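Phenylacetaldehyde dehydrogenase (Burkholderia cenocepacia, PDB 4O5H) probably catalyses the NAD+-dependent oxidation of phenylacetaldehyde to phenylacetate, as a member of the aldehyde dehydrogenase family. Local coordinates at residues T16-L20 and G349-A353; V51-G56 and P392-V396; V58-V62 and P214-L218. All blocks are in the same frame, centred on the assembly; numbering follows the deposited sequence.

Contact 1: residues T16-L20 and G349-A353; sequences TFALL and GMDPA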
ATOM      1  N   THR A  16     -13.934 -45.449  -8.730  1.00 45.80           N
ATOM      2  CA  THR A  16     -13.747 -44.730  -7.466  1.00 43.65           C
ATOM      3  C   THR A  16     -12.328 -44.965  -6.934  1.00 41.66           C
ATOM      4  O   THR A  16     -11.648 -45.908  -7.330  1.00 41.84           O
ATOM      5  CB  THR A  16     -14.778 -45.135  -6.394  1.00 44.54           C
ATOM      6  OG1 THR A  16     -14.562 -46.494  -6.020  1.00 46.03           O
ATOM      7  CG2 THR A  16     -16.212 -44.936  -6.909  1.00 46.10           C
ATOM      8  N   PHE A  17     -11.886 -44.088  -6.046  1.00 37.59           N
ATOM      9  CA  PHE A  17     -10.493 -44.073  -5.580  1.00 36.52           C
ATOM     10  C   PHE A  17     -10.472 -44.018  -4.081  1.00 34.64           C
ATOM     11  O   PHE A  17     -11.299 -43.347  -3.495  1.00 34.40           O
ATOM     12  CB  PHE A  17      -9.812 -42.863  -6.219  1.00 36.54           C
ATOM     13  CG  PHE A  17      -9.523 -43.089  -7.672  1.00 37.24           C
ATOM     14  CD1 PHE A  17      -8.525 -44.002  -8.044  1.00 38.82           C
ATOM     15  CD2 PHE A  17     -10.309 -42.505  -8.655  1.00 36.59           C
ATOM     16  CE1 PHE A  17      -8.271 -44.293  -9.380  1.00 40.19           C
ATOM     17  CE2 PHE A  17     -10.063 -42.789  -9.986  1.00 39.34           C
ATOM     18  CZ  PHE A  17      -9.044 -43.683 -10.355  1.00 39.91           C
ATOM     19  N   ALA A  18      -9.540 -44.724  -3.455  1.00 32.44           N
ATOM     20  CA  ALA A  18      -9.575 -44.894  -2.008  1.00 30.48           C
ATOM     21  C   ALA A  18      -9.230 -43.582  -1.326  1.00 27.00           C
ATOM     22  O   ALA A  18      -8.494 -42.779  -1.853  1.00 26.17           O
ATOM     23  CB  ALA A  18      -8.598 -45.977  -1.578  1.00 32.51           C
ATOM     24  N   LEU A  19      -9.769 -43.382  -0.137  1.00 25.08           N
ATOM     25  CA  LEU A  19      -9.476 -42.212   0.650  1.00 22.89           C
ATOM     26  C   LEU A  19      -8.942 -42.688   1.973  1.00 22.23           C
ATOM     27  O   LEU A  19      -9.329 -43.745   2.444  1.00 21.25           O
ATOM     28  CB  LEU A  19     -10.752 -41.430   0.913  1.00 22.50           C
ATOM     29  CG  LEU A  19     -11.417 -40.745  -0.263  1.00 22.14           C
ATOM     30  CD1 LEU A  19     -12.680 -40.075   0.205  1.00 21.94           C
ATOM     31  CD2 LEU A  19     -10.478 -39.731  -0.878  1.00 21.41           C
ATOM     32  N   LEU A  20      -8.103 -41.869   2.599  1.00 20.85           N
ATOM     33  CA  LEU A  20      -7.665 -42.175   3.945  1.00 21.31           C
ATOM     34  C   LEU A  20      -8.875 -42.218   4.854  1.00 21.41           C
ATOM     35  O   LEU A  20      -9.838 -41.452   4.688  1.00 20.83           O
ATOM     36  CB  LEU A  20      -6.653 -41.137   4.458  1.00 20.63           C
ATOM     37  CG  LEU A  20      -5.290 -41.100   3.765  1.00 20.79           C
ATOM     38  CD1 LEU A  20      -4.482 -39.968   4.345  1.00 20.59           C
ATOM     39  CD2 LEU A  20      -4.534 -42.400   3.937  1.00 22.76           C
ATOM     40  N   GLY A 349      -9.738 -35.615  -9.909  1.00 14.46           N
ATOM     41  CA  GLY A 349      -8.452 -35.297  -9.312  1.00 14.45           C
ATOM     42  C   GLY A 349      -7.872 -36.411  -8.466  1.00 14.70           C
ATOM     43  O   GLY A 349      -6.656 -36.519  -8.310  1.00 14.35           O
ATOM     44  N   MET A 350      -8.729 -37.260  -7.938  1.00 15.39           N
ATOM     45  CA  MET A 350      -8.246 -38.356  -7.133  1.00 16.63           C
ATOM     46  C   MET A 350      -7.622 -39.501  -7.942  1.00 18.31           C
ATOM     47  O   MET A 350      -6.965 -40.354  -7.360  1.00 18.87           O
ATOM     48  CB  MET A 350      -9.358 -38.887  -6.233  1.00 17.14           C
ATOM     49  CG  MET A 350      -9.639 -38.039  -5.012  1.00 16.83           C
ATOM     50  SD  MET A 350      -8.249 -37.951  -3.867  1.00 17.22           S
ATOM     51  CE  MET A 350      -7.916 -39.679  -3.563  1.00 18.32           C
ATOM     52  N   ASP A 351      -7.764 -39.494  -9.269  1.00 19.06           N
ATOM     53  CA  ASP A 351      -7.138 -40.510 -10.125  1.00 20.30           C
ATOM     54  C   ASP A 351      -5.713 -40.075 -10.417  1.00 20.07           C
ATOM     55  O   ASP A 351      -5.504 -38.984 -10.925  1.00 19.40           O
ATOM     56  CB  ASP A 351      -7.934 -40.632 -11.438  1.00 21.65           C
ATOM     57  CG  ASP A 351      -7.377 -41.689 -12.406  1.00 23.47           C
ATOM     58  OD1 ASP A 351      -6.222 -42.133 -12.294  1.00 23.14           O
ATOM     59  OD2 ASP A 351      -8.128 -42.027 -13.329  1.00 24.54           O
ATOM     60  N   PRO A 352      -4.719 -40.930 -10.109  1.00 20.04           N
ATOM     61  CA  PRO A 352      -3.342 -40.526 -10.289  1.00 20.05           C
ATOM     62  C   PRO A 352      -3.011 -40.302 -11.757  1.00 19.82           C
ATOM     63  O   PRO A 352      -2.052 -39.624 -12.044  1.00 20.39           O
ATOM     64  CB  PRO A 352      -2.524 -41.702  -9.743  1.00 20.73           C
ATOM     65  CG  PRO A 352      -3.470 -42.688  -9.189  1.00 21.07           C
ATOM     66  CD  PRO A 352      -4.861 -42.187  -9.341  1.00 21.05           C
ATOM     67  N   ALA A 353      -3.802 -40.834 -12.672  1.00 19.87           N
ATOM     68  CA  ALA A 353      -3.576 -40.572 -14.088  1.00 20.67           C
ATOM     69  C   ALA A 353      -4.016 -39.176 -14.536  1.00 20.01           C
ATOM     70  O   ALA A 353      -3.652 -38.744 -15.614  1.00 19.86           O
ATOM     71  CB  ALA A 353      -4.282 -41.626 -14.923  1.00 21.56           C
TER
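Both segments are irregular. T16-L19 is extended, with L20 as the N-cap of helix 21-28. G349-A353 bends: G349 and M350 have helix-like backbone angles, D351 is extended, and P352 turns the chain again. The closest CA atoms, those of F17 and M350, are 6.3 Å apart. F17 and M350 bury the most surface here, and their CA-to-CB bonds point toward the facing segment. Their CB atoms lie 4.0 Å apart. The F17 ring lies over the backbone of M350 and D351. D351 CA makes a CH-pi contact, 3.8 Å from the F17 ring centroid and close to the ring normal. M350 O lies over the same face. F17 CZ reaches D351 CG at 3.3 Å, and F17 CE1 reaches P352 CD at 4.0 Å. The side chain of M350 is folded, with all three chi angles m. This brings M350 CE to 3.6 Å from A18 O and 3.7 Å from L19 CD2. R110 and V124 also touch M350. D351 OD1 accepts from A353 N at 2.8 Å, an Asx turn. The contact is surface packing of the segment before helix 21-28 on the loop between helices 330-343 and 362-378.

Contact 2: residues V51-G56 and P392-V396; sequences VNPADG and PGFFV. With NA (sodium ion), chain I.
F394 lays its ring beside P53, with F394 CD2 3.7 Å from P53 CB. V51 CG1 sits at the ring edge, 4.1 Å from F394 CE2. G56 CA is 4.2 Å from F394 CZ. F394 has chi1 m, near -46°, and chi2 -54°. A362 and R365 of helix 362-378 also touch it.

V51 is on strand 47-52. The chain then turns through P53 and A54, both with helix-like angles, and D55 at phi/psi -136/3. G56 follows with phi +75°, which favours glycine. A CB there would clash with P392 O. G56 N and D55 N both donate to N52 O, at 2.8 and 3.1 Å. N52 OD1 accepts from A54 N at 2.9 Å, forming an Asx turn. This is the hairpin turn between antiparallel strands 47-52 and 57-63, and loop 392-396 packs against it.

In that loop, F394 (phi/psi -106/57) bends the chain between G393 (-76/173) and F395 (-89/143). The closest CA pair is D55 and G393, 4.1 Å apart. F394 N donates to P53 O at 3.0 Å. G393 CA makes a CA-H...O contact with A54 O at 3.3 Å. P392 CB lies 3.3 Å from D55 O. F395, chi1 m and chi2 -82°, turns its ring edge to A54 O, 3.6 Å from F395 CE2.

V51 O binds sodium at 3.0 Å. Two waters bind the ion at 2.4 Å each, and one accepts from V51 N at 2.8 Å. V51 O, D119 O and D212 O are backbone carbonyls among the ligands, so the backbone at V51 takes part directly in the sodium site.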
ATOM      1  N   VAL A  51     -19.406 -28.882  -2.746  1.00 13.52           N
ATOM      2  CA  VAL A  51     -19.601 -29.708  -3.918  1.00 13.85           C
ATOM      3  C   VAL A  51     -18.263 -30.230  -4.457  1.00 13.44           C
ATOM      4  O   VAL A  51     -17.266 -29.509  -4.490  1.00 13.13           O
ATOM      5  CB  VAL A  51     -20.300 -28.894  -5.000  1.00 14.43           C
ATOM      6  CG1 VAL A  51     -20.323 -29.634  -6.345  1.00 15.01           C
ATOM      7  CG2 VAL A  51     -21.733 -28.556  -4.585  1.00 15.04           C
ATOM      8  N   ASN A  52     -18.229 -31.514  -4.777  1.00 13.53           N
ATOM      9  CA  ASN A  52     -17.069 -32.123  -5.445  1.00 13.40           C
ATOM     10  C   ASN A  52     -17.207 -31.843  -6.921  1.00 13.61           C
ATOM     11  O   ASN A  52     -18.107 -32.373  -7.584  1.00 14.32           O
ATOM     12  CB  ASN A  52     -17.056 -33.623  -5.238  1.00 13.76           C
ATOM     13  CG  ASN A  52     -15.909 -34.299  -5.930  1.00 14.08           C
ATOM     14  OD1 ASN A  52     -15.216 -33.728  -6.803  1.00 14.20           O
ATOM     15  ND2 ASN A  52     -15.679 -35.536  -5.554  1.00 14.46           N
ATOM     16  N   PRO A  53     -16.325 -31.008  -7.461  1.00 13.34           N
ATOM     17  CA  PRO A  53     -16.488 -30.624  -8.879  1.00 13.98           C
ATOM     18  C   PRO A  53     -16.255 -31.723  -9.910  1.00 14.56           C
ATOM     19  O   PRO A  53     -16.562 -31.533 -11.076  1.00 15.26           O
ATOM     20  CB  PRO A  53     -15.456 -29.505  -9.050  1.00 13.91           C
ATOM     21  CG  PRO A  53     -14.397 -29.830  -8.052  1.00 13.31           C
ATOM     22  CD  PRO A  53     -15.123 -30.413  -6.865  1.00 12.85           C
ATOM     23  N   ALA A  54     -15.722 -32.865  -9.501  1.00 14.48           N
ATOM     24  CA  ALA A  54     -15.596 -33.979 -10.404  1.00 15.32           C
ATOM     25  C   ALA A  54     -16.942 -34.625 -10.732  1.00 15.97           C
ATOM     26  O   ALA A  54     -17.090 -35.230 -11.797  1.00 16.69           O
ATOM     27  CB  ALA A  54     -14.630 -35.017  -9.846  1.00 15.31           C
ATOM     28  N   ASP A  55     -17.894 -34.571  -9.814  1.00 15.99           N
ATOM     29  CA  ASP A  55     -19.180 -35.208 -10.070  1.00 17.01           C
ATOM     30  C   ASP A  55     -20.395 -34.398  -9.685  1.00 17.20           C
ATOM     31  O   ASP A  55     -21.521 -34.874  -9.837  1.00 17.71           O
ATOM     32  CB  ASP A  55     -19.240 -36.599  -9.423  1.00 17.52           C
ATOM     33  CG  ASP A  55     -19.100 -36.563  -7.910  1.00 17.08           C
ATOM     34  OD1 ASP A  55     -19.347 -35.517  -7.266  1.00 16.80           O
ATOM     35  OD2 ASP A  55     -18.763 -37.611  -7.334  1.00 17.72           O
ATOM     36  N   GLY A  56     -20.183 -33.188  -9.212  1.00 16.85           N
ATOM     37  CA  GLY A  56     -21.307 -32.321  -8.893  1.00 17.75           C
ATOM     38  C   GLY A  56     -22.053 -32.688  -7.613  1.00 18.00           C
ATOM     39  O   GLY A  56     -23.087 -32.087  -7.336  1.00 18.82           O
ATOM     40  N   PRO A 392     -21.800 -34.807 -15.096  1.00 14.08           N
ATOM     41  CA  PRO A 392     -22.159 -33.920 -13.993  1.00 14.09           C
ATOM     42  C   PRO A 392     -21.011 -33.127 -13.372  1.00 14.00           C
ATOM     43  O   PRO A 392     -21.303 -32.221 -12.604  1.00 13.95           O
ATOM     44  CB  PRO A 392     -22.729 -34.886 -12.930  1.00 13.91           C
ATOM     45  CG  PRO A 392     -22.024 -36.158 -13.184  1.00 14.13           C
ATOM     46  CD  PRO A 392     -21.842 -36.223 -14.679  1.00 14.41           C
ATOM     47  N   GLY A 393     -19.738 -33.462 -13.664  1.00 14.15           N
ATOM     48  CA  GLY A 393     -18.585 -32.679 -13.212  1.00 13.74           C
ATOM     49  C   GLY A 393     -18.482 -31.437 -14.062  1.00 13.74           C
ATOM     50  O   GLY A 393     -19.264 -31.283 -14.997  1.00 14.44           O
ATOM     51  N   PHE A 394     -17.573 -30.526 -13.709  1.00 13.21           N
ATOM     52  CA  PHE A 394     -17.488 -29.244 -14.402  1.00 13.40           C
ATOM     53  C   PHE A 394     -16.261 -29.193 -15.323  1.00 13.88           C
ATOM     54  O   PHE A 394     -15.427 -28.284 -15.262  1.00 13.84           O
ATOM     55  CB  PHE A 394     -17.515 -28.086 -13.405  1.00 12.95           C
ATOM     56  CG  PHE A 394     -18.573 -28.225 -12.362  1.00 12.62           C
ATOM     57  CD1 PHE A 394     -19.899 -28.425 -12.735  1.00 12.98           C
ATOM     58  CD2 PHE A 394     -18.260 -28.183 -11.017  1.00 12.14           C
ATOM     59  CE1 PHE A 394     -20.900 -28.552 -11.776  1.00 13.00           C
ATOM     60  CE2 PHE A 394     -19.252 -28.308 -10.055  1.00 12.17           C
ATOM     61  CZ  PHE A 394     -20.563 -28.480 -10.422  1.00 12.51           C
ATOM     62  N   PHE A 395     -16.192 -30.144 -16.243  1.00 14.30           N
ATOM     63  CA  PHE A 395     -15.016 -30.352 -17.067  1.00 14.62           C
ATOM     64  C   PHE A 395     -15.070 -29.521 -18.351  1.00 15.48           C
ATOM     65  O   PHE A 395     -16.137 -29.375 -18.961  1.00 14.98           O
ATOM     66  CB  PHE A 395     -14.920 -31.835 -17.434  1.00 14.96           C
ATOM     67  CG  PHE A 395     -14.512 -32.721 -16.288  1.00 14.78           C
ATOM     68  CD1 PHE A 395     -13.178 -32.861 -15.933  1.00 14.57           C
ATOM     69  CD2 PHE A 395     -15.471 -33.455 -15.601  1.00 14.96           C
ATOM     70  CE1 PHE A 395     -12.790 -33.712 -14.911  1.00 14.38           C
ATOM     71  CE2 PHE A 395     -15.092 -34.285 -14.576  1.00 15.15           C
ATOM     72  CZ  PHE A 395     -13.749 -34.413 -14.227  1.00 14.81           C
ATOM     73  N   VAL A 396     -13.905 -29.021 -18.742  1.00 15.82           N
ATOM     74  CA  VAL A 396     -13.700 -28.291 -19.970  1.00 17.23           C
ATOM     75  C   VAL A 396     -12.388 -28.731 -20.608  1.00 17.48           C
ATOM     76  O   VAL A 396     -11.410 -29.016 -19.907  1.00 17.46           O
ATOM     77  CB  VAL A 396     -13.600 -26.798 -19.647  1.00 18.04           C
ATOM     78  CG1 VAL A 396     -13.147 -26.026 -20.874  1.00 18.85           C
ATOM     79  CG2 VAL A 396     -14.943 -26.299 -19.150  1.00 18.02           C
TER
HETATM   80 NA    NA I 605     -15.822 -27.112  -3.448  1.00 15.28          NA
HETATM   81  O   HOH W   1     -18.092 -26.395  -3.061  1.00 11.05           O
HETATM   82  O   HOH W   2     -16.378 -26.903  -5.741  1.00 19.36           O

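Contact 3: residues V58-V62 and P214-L218; sequences VIARV and PLSAL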
ATOM      1  N   VAL A  58     -22.778 -33.240  -3.426  1.00 18.00           N
ATOM      2  CA  VAL A  58     -22.491 -32.572  -2.176  1.00 18.14           C
ATOM      3  C   VAL A  58     -21.682 -33.492  -1.271  1.00 18.10           C
ATOM      4  O   VAL A  58     -22.079 -34.610  -1.040  1.00 19.79           O
ATOM      5  CB  VAL A  58     -23.791 -32.204  -1.465  1.00 19.19           C
ATOM      6  CG1 VAL A  58     -23.501 -31.686  -0.080  1.00 18.59           C
ATOM      7  CG2 VAL A  58     -24.548 -31.159  -2.282  1.00 19.79           C
ATOM      8  N   ILE A  59     -20.543 -33.052  -0.785  1.00 17.39           N
ATOM      9  CA  ILE A  59     -19.703 -33.865   0.082  1.00 18.01           C
ATOM     10  C   ILE A  59     -19.693 -33.391   1.543  1.00 17.87           C
ATOM     11  O   ILE A  59     -19.167 -34.083   2.402  1.00 18.45           O
ATOM     12  CB  ILE A  59     -18.231 -33.951  -0.454  1.00 18.20           C
ATOM     13  CG1 ILE A  59     -17.620 -32.560  -0.681  1.00 17.85           C
ATOM     14  CG2 ILE A  59     -18.215 -34.728  -1.755  1.00 18.76           C
ATOM     15  CD1 ILE A  59     -16.122 -32.521  -0.922  1.00 17.86           C
ATOM     16  N   ALA A  60     -20.155 -32.175   1.790  1.00 17.09           N
ATOM     17  CA  ALA A  60     -20.113 -31.573   3.105  1.00 17.08           C
ATOM     18  C   ALA A  60     -21.004 -30.351   3.092  1.00 16.97           C
ATOM     19  O   ALA A  60     -21.421 -29.893   2.037  1.00 16.62           O
ATOM     20  CB  ALA A  60     -18.679 -31.152   3.497  1.00 16.54           C
ATOM     21  N   ARG A  61     -21.230 -29.810   4.283  1.00 17.84           N
ATOM     22  CA  ARG A  61     -21.873 -28.525   4.470  1.00 18.53           C
ATOM     23  C   ARG A  61     -21.104 -27.718   5.507  1.00 17.18           C
ATOM     24  O   ARG A  61     -20.613 -28.259   6.483  1.00 16.78           O
ATOM     25  CB  ARG A  61     -23.290 -28.733   4.946  1.00 22.23           C
ATOM     26  CG  ARG A  61     -24.111 -29.626   4.021  1.00 25.01           C
ATOM     27  CD  ARG A  61     -25.462 -29.920   4.614  1.00 29.21           C
ATOM     28  NE  ARG A  61     -26.354 -28.779   4.484  1.00 33.60           N
ATOM     29  CZ  ARG A  61     -27.552 -28.680   5.079  1.00 40.28           C
ATOM     30  NH1 ARG A  61     -28.020 -29.668   5.863  1.00 41.16           N
ATOM     31  NH2 ARG A  61     -28.296 -27.581   4.889  1.00 40.53           N
ATOM     32  N   VAL A  62     -21.002 -26.420   5.298  1.00 16.17           N
ATOM     33  CA  VAL A  62     -20.310 -25.539   6.257  1.00 15.26           C
ATOM     34  C   VAL A  62     -21.224 -24.366   6.623  1.00 15.51           C
ATOM     35  O   VAL A  62     -22.186 -24.077   5.889  1.00 16.01           O
ATOM     36  CB  VAL A  62     -18.966 -25.022   5.716  1.00 13.86           C
ATOM     37  CG1 VAL A  62     -18.058 -26.193   5.366  1.00 13.67           C
ATOM     38  CG2 VAL A  62     -19.161 -24.082   4.537  1.00 13.89           C
ATOM     39  N   PRO A 214     -14.115 -24.260   1.208  1.00 10.65           N
ATOM     40  CA  PRO A 214     -13.911 -23.945   2.632  1.00 10.39           C
ATOM     41  C   PRO A 214     -13.178 -25.017   3.426  1.00 10.32           C
ATOM     42  O   PRO A 214     -12.683 -24.735   4.512  1.00 10.18           O
ATOM     43  CB  PRO A 214     -15.320 -23.864   3.156  1.00 10.62           C
ATOM     44  CG  PRO A 214     -16.063 -24.885   2.328  1.00 11.10           C
ATOM     45  CD  PRO A 214     -15.477 -24.771   0.943  1.00 10.90           C
ATOM     46  N   LEU A 215     -13.060 -26.228   2.895  1.00 10.42           N
ATOM     47  CA  LEU A 215     -12.703 -27.367   3.759  1.00 10.59           C
ATOM     48  C   LEU A 215     -11.274 -27.387   4.252  1.00 10.29           C
ATOM     49  O   LEU A 215     -11.052 -27.685   5.440  1.00 10.37           O
ATOM     50  CB  LEU A 215     -13.038 -28.686   3.091  1.00 11.12           C
ATOM     51  CG  LEU A 215     -14.529 -28.938   2.817  1.00 11.53           C
ATOM     52  CD1 LEU A 215     -14.716 -30.286   2.144  1.00 12.02           C
ATOM     53  CD2 LEU A 215     -15.369 -28.872   4.089  1.00 11.62           C
ATOM     54  N   SER A 216     -10.290 -27.132   3.382  1.00  9.76           N
ATOM     55  CA  SER A 216      -8.886 -27.259   3.840  1.00  9.55           C
ATOM     56  C   SER A 216      -8.551 -26.195   4.898  1.00  9.17           C
ATOM     57  O   SER A 216      -7.768 -26.448   5.810  1.00  8.83           O
ATOM     58  CB  SER A 216      -7.890 -27.274   2.677  1.00  9.63           C
ATOM     59  OG  SER A 216      -7.967 -26.081   1.915  1.00  9.51           O
ATOM     60  N   ALA A 217      -9.203 -25.042   4.794  1.00  8.88           N
ATOM     61  CA  ALA A 217      -9.007 -23.974   5.791  1.00  8.80           C
ATOM     62  C   ALA A 217      -9.545 -24.376   7.169  1.00  9.06           C
ATOM     63  O   ALA A 217      -8.893 -24.133   8.167  1.00  9.03           O
ATOM     64  CB  ALA A 217      -9.658 -22.689   5.328  1.00  8.67           C
ATOM     65  N   LEU A 218     -10.696 -25.052   7.197  1.00  9.50           N
ATOM     66  CA  LEU A 218     -11.232 -25.571   8.433  1.00  9.89           C
ATOM     67  C   LEU A 218     -10.286 -26.617   9.024  1.00 10.21           C
ATOM     68  O   LEU A 218     -10.066 -26.593  10.216  1.00 10.31           O
ATOM     69  CB  LEU A 218     -12.659 -26.132   8.274  1.00 10.09           C
ATOM     70  CG  LEU A 218     -13.688 -25.042   7.858  1.00 10.04           C
ATOM     71  CD1 LEU A 218     -15.048 -25.652   7.664  1.00 10.26           C
ATOM     72  CD2 LEU A 218     -13.767 -23.926   8.902  1.00  9.97           C
TER
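V62 loses the most surface in this contact, 68 Å². Its CA-to-CB bond points toward the start of helix 215-227, and its CG1 meets three residues. V62 CG1 is 3.8 Å from L218 CD1, 3.9 Å from P214 CG and 4.0 Å from L215 CD2. The closest CA pair, V62 and P214, is 7.5 Å apart, so the side chains fill the space between the backbones.

L215 comes next, with 57 Å² covered. Its CA-to-CB bond points sideways, but the m,t rotamer carries its methyl groups to the strand. L215 CD2 lies 4.1 Å from A60 CB, and L215 CD1 lies 4.0 Å from I59 CD1. I115 of helix 109-120 also packs on L215.

The strand is one arm of the antiparallel hairpin 47-52/57-63. I59, with psi -15°, is bent away from the extended form, as at a classic beta bulge, where I59 and A60 both face V50. The hairpin lies against the first turn of the helix, so the contact is apolar packing of a sheet on a helix end.

P214 is the third main partner, with 26 Å² covered. Its CA-to-CB bond points toward the strand. Its side chain is about 5 Å from the bound sodium, at the nearest approach. Beside it, L215 N donates a hydrogen bond to D119 OD2, and D119 also binds the sodium through its backbone O.

In the fold
From the N terminus, the chain first passes through 16-20, just before helix 21-28. Contact 1 closes when the chain returns at 349-353, 329 residues later. After helix 21-28 and two short strands comes the hairpin 47-52/57-63, which supplies one side of contacts 2 and 3. Contact 3 closes first, at 214-218, and its loop lies within those of both other contacts. Contact 2 closes last, at 392-396, so contacts 1 and 2 cross. Contacts 2 and 3 touch, with N52 CB 3.8 Å from I59 CG2. Contact 1 ties the segment before helix 21-28 to the loop before helix 362-378. Contact 2 ties the hairpin turn to the loop after strand 381-384. Contact 3 ties strand 57-63 to helix 215-227.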